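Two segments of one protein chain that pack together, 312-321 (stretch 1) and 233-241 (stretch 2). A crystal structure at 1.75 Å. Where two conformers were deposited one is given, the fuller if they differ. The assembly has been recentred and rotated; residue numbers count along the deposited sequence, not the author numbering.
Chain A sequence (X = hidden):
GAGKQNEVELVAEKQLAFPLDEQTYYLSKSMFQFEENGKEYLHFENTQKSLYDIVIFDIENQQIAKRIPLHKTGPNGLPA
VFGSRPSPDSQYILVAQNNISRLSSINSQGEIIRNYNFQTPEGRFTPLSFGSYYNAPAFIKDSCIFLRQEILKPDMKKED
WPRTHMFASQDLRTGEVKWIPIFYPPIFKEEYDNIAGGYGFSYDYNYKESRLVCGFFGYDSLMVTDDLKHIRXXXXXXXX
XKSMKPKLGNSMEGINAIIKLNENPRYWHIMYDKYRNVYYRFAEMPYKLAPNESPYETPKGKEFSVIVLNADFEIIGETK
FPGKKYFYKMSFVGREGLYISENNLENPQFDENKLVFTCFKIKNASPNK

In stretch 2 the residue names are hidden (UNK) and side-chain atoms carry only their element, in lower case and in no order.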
# COMPACT_ATOMS: atom_id res chain seq x y z
N ASP A 312 -17.82 -11.68 -2.13
CA ASP A 312 -17.66 -13.03 -1.62
C ASP A 312 -16.31 -13.63 -2.01
O ASP A 312 -16.09 -14.82 -1.82
CB ASP A 312 -18.79 -13.92 -2.15
CG ASP A 312 -20.17 -13.48 -1.67
OD1 ASP A 312 -20.34 -13.16 -0.47
OD2 ASP A 312 -21.09 -13.47 -2.50
N PHE A 313 -15.42 -12.80 -2.53
CA PHE A 313 -14.09 -13.18 -2.97
C PHE A 313 -14.07 -14.19 -4.10
O PHE A 313 -13.17 -15.02 -4.19
CB PHE A 313 -13.24 -13.64 -1.78
CG PHE A 313 -13.08 -12.58 -0.74
CD1 PHE A 313 -12.14 -11.57 -0.91
CD2 PHE A 313 -13.91 -12.54 0.36
CE1 PHE A 313 -12.01 -10.58 0.05
CE2 PHE A 313 -13.79 -11.55 1.30
CZ PHE A 313 -12.85 -10.58 1.15
N GLU A 314 -15.08 -14.08 -4.98
CA GLU A 314 -15.09 -14.82 -6.22
C GLU A 314 -14.47 -13.94 -7.30
O GLU A 314 -14.80 -12.76 -7.41
CB GLU A 314 -16.52 -15.21 -6.59
CG GLU A 314 -17.19 -16.10 -5.53
CD GLU A 314 -18.69 -16.24 -5.70
OE1 GLU A 314 -19.31 -15.42 -6.42
OE2 GLU A 314 -19.24 -17.18 -5.09
N ILE A 315 -13.55 -14.50 -8.07
CA ILE A 315 -12.96 -13.78 -9.21
C ILE A 315 -14.03 -13.60 -10.30
O ILE A 315 -14.61 -14.58 -10.77
CB ILE A 315 -11.75 -14.52 -9.80
CG1 ILE A 315 -10.63 -14.66 -8.76
CG2 ILE A 315 -11.21 -13.78 -11.05
CD1 ILE A 315 -9.53 -15.60 -9.20
N ILE A 316 -14.30 -12.35 -10.67
CA ILE A 316 -15.30 -12.04 -11.69
C ILE A 316 -14.69 -11.48 -12.98
O ILE A 316 -15.38 -11.34 -13.99
CB ILE A 316 -16.45 -11.13 -11.16
CG1 ILE A 316 -15.93 -9.82 -10.54
CG2 ILE A 316 -17.29 -11.91 -10.18
CD1 ILE A 316 -17.02 -8.75 -10.37
N GLY A 317 -13.39 -11.17 -12.96
CA GLY A 317 -12.70 -10.76 -14.16
C GLY A 317 -11.26 -10.39 -13.91
O GLY A 317 -10.81 -10.31 -12.75
N GLU A 318 -10.54 -10.18 -15.00
CA GLU A 318 -9.15 -9.80 -14.92
C GLU A 318 -8.75 -9.10 -16.18
O GLU A 318 -9.00 -9.61 -17.28
CB GLU A 318 -8.25 -11.04 -14.68
CG GLU A 318 -6.77 -10.69 -14.55
CD GLU A 318 -5.86 -11.88 -14.23
OE1 GLU A 318 -6.36 -13.03 -14.12
OE2 GLU A 318 -4.64 -11.63 -14.06
N THR A 319 -8.11 -7.94 -16.04
CA THR A 319 -7.72 -7.16 -17.20
C THR A 319 -6.21 -6.95 -17.20
O THR A 319 -5.63 -6.62 -16.17
CB THR A 319 -8.46 -5.82 -17.21
OG1 THR A 319 -9.85 -6.07 -17.46
CG2 THR A 319 -7.89 -4.87 -18.26
N LYS A 320 -5.57 -7.17 -18.34
CA LYS A 320 -4.11 -7.04 -18.47
C LYS A 320 -3.79 -5.63 -18.97
O LYS A 320 -4.54 -5.04 -19.74
CB LYS A 320 -3.59 -8.11 -19.45
CG LYS A 320 -2.09 -8.49 -19.32
CD LYS A 320 -1.88 -9.96 -19.80
CE LYS A 320 -0.64 -10.16 -20.64
NZ LYS A 320 0.62 -9.72 -19.97
N PHE A 321 -2.68 -5.09 -18.49
CA PHE A 321 -2.25 -3.75 -18.84
C PHE A 321 -0.85 -3.78 -19.40
O PHE A 321 -0.01 -4.60 -18.99
CB PHE A 321 -2.24 -2.86 -17.60
CG PHE A 321 -3.61 -2.60 -17.02
CD1 PHE A 321 -4.22 -3.53 -16.21
CD2 PHE A 321 -4.26 -1.42 -17.27
CE1 PHE A 321 -5.47 -3.31 -15.68
CE2 PHE A 321 -5.52 -1.20 -16.73
CZ PHE A 321 -6.11 -2.15 -15.94
N UNK A 233 -9.27 -18.44 3.67
CA UNK A 233 -8.43 -18.25 2.49
C UNK A 233 -9.28 -18.36 1.24
O UNK A 233 -10.15 -19.23 1.16
c UNK A 233 -4.56 -18.56 4.87
c UNK A 233 -6.41 -19.80 4.80
c UNK A 233 -5.17 -18.36 3.62
c UNK A 233 -3.38 -16.85 3.07
c UNK A 233 -2.80 -17.07 4.32
c UNK A 233 -6.34 -19.16 3.59
c UNK A 233 -3.38 -17.91 5.24
n UNK A 233 -5.34 -19.44 5.57
c UNK A 233 -7.31 -19.28 2.46
c UNK A 233 -4.57 -17.48 2.71
N UNK A 234 -9.01 -17.48 0.28
CA UNK A 234 -9.70 -17.46 -1.01
C UNK A 234 -8.70 -17.37 -2.15
O UNK A 234 -7.76 -16.57 -2.11
c UNK A 234 -11.73 -16.26 -0.08
c UNK A 234 -12.62 -15.53 2.04
c UNK A 234 -13.78 -16.25 1.80
c UNK A 234 -10.63 -16.27 -1.11
c UNK A 234 -13.92 -16.97 0.64
o UNK A 234 -14.79 -16.23 2.72
c UNK A 234 -12.90 -16.97 -0.30
c UNK A 234 -11.61 -15.53 1.10
N UNK A 235 -8.93 -18.17 -3.17
CA UNK A 235 -8.07 -18.12 -4.35
C UNK A 235 -8.16 -16.77 -5.04
O UNK A 235 -9.25 -16.27 -5.31
c UNK A 235 -7.53 -19.24 -6.54
o UNK A 235 -7.91 -18.87 -7.64
n UNK A 235 -6.28 -19.64 -6.30
c UNK A 235 -8.46 -19.21 -5.34
N UNK A 236 -7.01 -16.19 -5.36
CA UNK A 236 -6.97 -14.90 -6.03
C UNK A 236 -5.81 -14.91 -7.02
O UNK A 236 -5.02 -13.98 -7.07
c UNK A 236 -6.82 -13.77 -5.02
N UNK A 237 -5.73 -15.98 -7.81
CA UNK A 237 -4.64 -16.22 -8.76
C UNK A 237 -4.95 -15.57 -10.10
O UNK A 237 -6.08 -15.66 -10.60
c UNK A 237 -3.51 -19.67 -10.26
c UNK A 237 -2.70 -20.01 -11.51
c UNK A 237 -4.47 -17.74 -8.95
c UNK A 237 -3.57 -18.15 -10.09
n UNK A 237 -3.29 -19.47 -12.78
N UNK A 238 -3.95 -14.95 -10.70
CA UNK A 238 -4.03 -14.45 -12.06
C UNK A 238 -4.08 -15.60 -13.09
O UNK A 238 -3.30 -16.55 -12.98
c UNK A 238 -2.80 -13.62 -12.40
o UNK A 238 -2.77 -13.32 -13.79
N UNK A 239 -4.97 -15.47 -14.08
CA UNK A 239 -5.02 -16.47 -15.16
C UNK A 239 -3.76 -16.46 -16.03
O UNK A 239 -3.54 -17.41 -16.77
c UNK A 239 -7.80 -14.61 -17.09
c UNK A 239 -6.28 -16.30 -16.02
n UNK A 239 -10.28 -14.02 -14.43
n UNK A 239 -8.47 -14.34 -15.81
n UNK A 239 -10.61 -14.43 -16.66
c UNK A 239 -9.79 -14.27 -15.64
c UNK A 239 -6.33 -15.03 -16.87
N UNK A 240 -2.93 -15.43 -15.92
CA UNK A 240 -1.74 -15.31 -16.75
C UNK A 240 -0.49 -15.82 -16.07
O UNK A 240 0.53 -15.91 -16.72
c UNK A 240 -4.22 -13.33 -19.77
o UNK A 240 -6.13 -11.93 -19.88
c UNK A 240 -5.01 -12.36 -19.19
c UNK A 240 -3.11 -13.78 -19.11
c UNK A 240 -4.70 -11.86 -17.93
c UNK A 240 -2.75 -13.30 -17.86
c UNK A 240 -3.55 -12.32 -17.27
c UNK A 240 -1.53 -13.84 -17.16
N UNK A 241 -0.58 -16.19 -14.79
CA UNK A 241 0.57 -16.63 -14.00
C UNK A 241 0.45 -18.07 -13.54
O UNK A 241 -0.62 -18.54 -13.21
c UNK A 241 1.06 -13.58 -11.56
c UNK A 241 0.96 -14.27 -12.93
c UNK A 241 2.19 -14.03 -13.82
c UNK A 241 0.74 -15.77 -12.73
O HOH W 1 -11.80 -16.98 -5.06
O HOH W 2 -7.97 -14.23 -12.51

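Position 233 carries one carbon followed by fused five- and six-membered rings holding eight carbons and one nitrogen, which is an indole. It lies out of reach of stretch 1 and makes no contact with it. The residue is W233.

At position 234 one carbon leads to a six-carbon ring bearing an oxygen. The CA-to-CB bond points toward stretch 1, and the ring lies at 21° to that of F313, with centroids 4.7 Å apart, in an offset stack. The terminal oxygen identifies Y234. CB of F313 sits over its face, 3.5 Å from Y234 CG, so the phenylalanine contributes its methylene as well as its ring.

Position 235 has two carbons, the second carrying one oxygen and one nitrogen, a carboxamide on a short stem. The CA-to-CB bond points sideways, yet the end of the side chain comes nearer, with its oxygen 4.0 Å from CD1 of I315. The residue is N235. The backbones are joined here through water 1, which donates to N235 O (2.7 Å) and F313 O (2.5 Å).

Position 236 has a single side-chain carbon, pointing sideways. The backbone is closer to stretch 1: CA of position 236 is 4.1 Å from I315 CD1. The residue is A236.

Position 237 has four carbons in a row ending in nitrogen. The CA-to-CB bond points away from stretch 1, and the backbone O faces the contact, 3.7 Å from I315 CD1. The residue is K237. Its NZ donates to backbone oxygens of its own stretch, including that of position 238 at 2.9 Å.

Position 238 has one carbon and one oxygen. That oxygen is 2.5 Å from OE2 of E318, a short hydrogen bond in which the hydroxyl donates; the residue is S238. OG also accepts from the backbone N of position 240 (3.0 Å), and S238 begins a type I turn ending at position 241.

Position 239 has three carbons, a nitrogen, then a carbon carrying two more nitrogens. The backbone N donates to OE1 of E318 (2.8 Å), and the chain nitrogen reaches the same OE1 at 3.0 Å in a salt bridge. E318 CB lies over one face of the planar end group, while I315 CG2 approaches its edge, 3.5 Å from one of the terminal nitrogens. This is R239, for which two conformers were deposited.

Position 240 again shows one carbon and a six-carbon ring bearing an oxygen. CD of K320 lies over the ring face, 3.7 Å from the centroid; K320 NZ, 5.7 Å from that centroid, adds at most a weak attraction. The residue is Y240.

Position 241 has four carbons forked at the second and makes no contact with stretch 1; it is L241.

The contact centres on E318, whose extended side chain brings its carboxylate to the turn, where OE2 takes the serine hydroxyl and OE1 the arginine backbone and side chain. Water 2 reinforces this, donating to E318 OE1 (2.6 Å) and K237 O (3.0 Å) while accepting from R239 NH2 (3.0 Å). The offset stack of F313 on Y234 and the packing of K320 CD over the Y240 ring flank this polar centre.

Stretch 2 (233-241) WYNAKSRYL
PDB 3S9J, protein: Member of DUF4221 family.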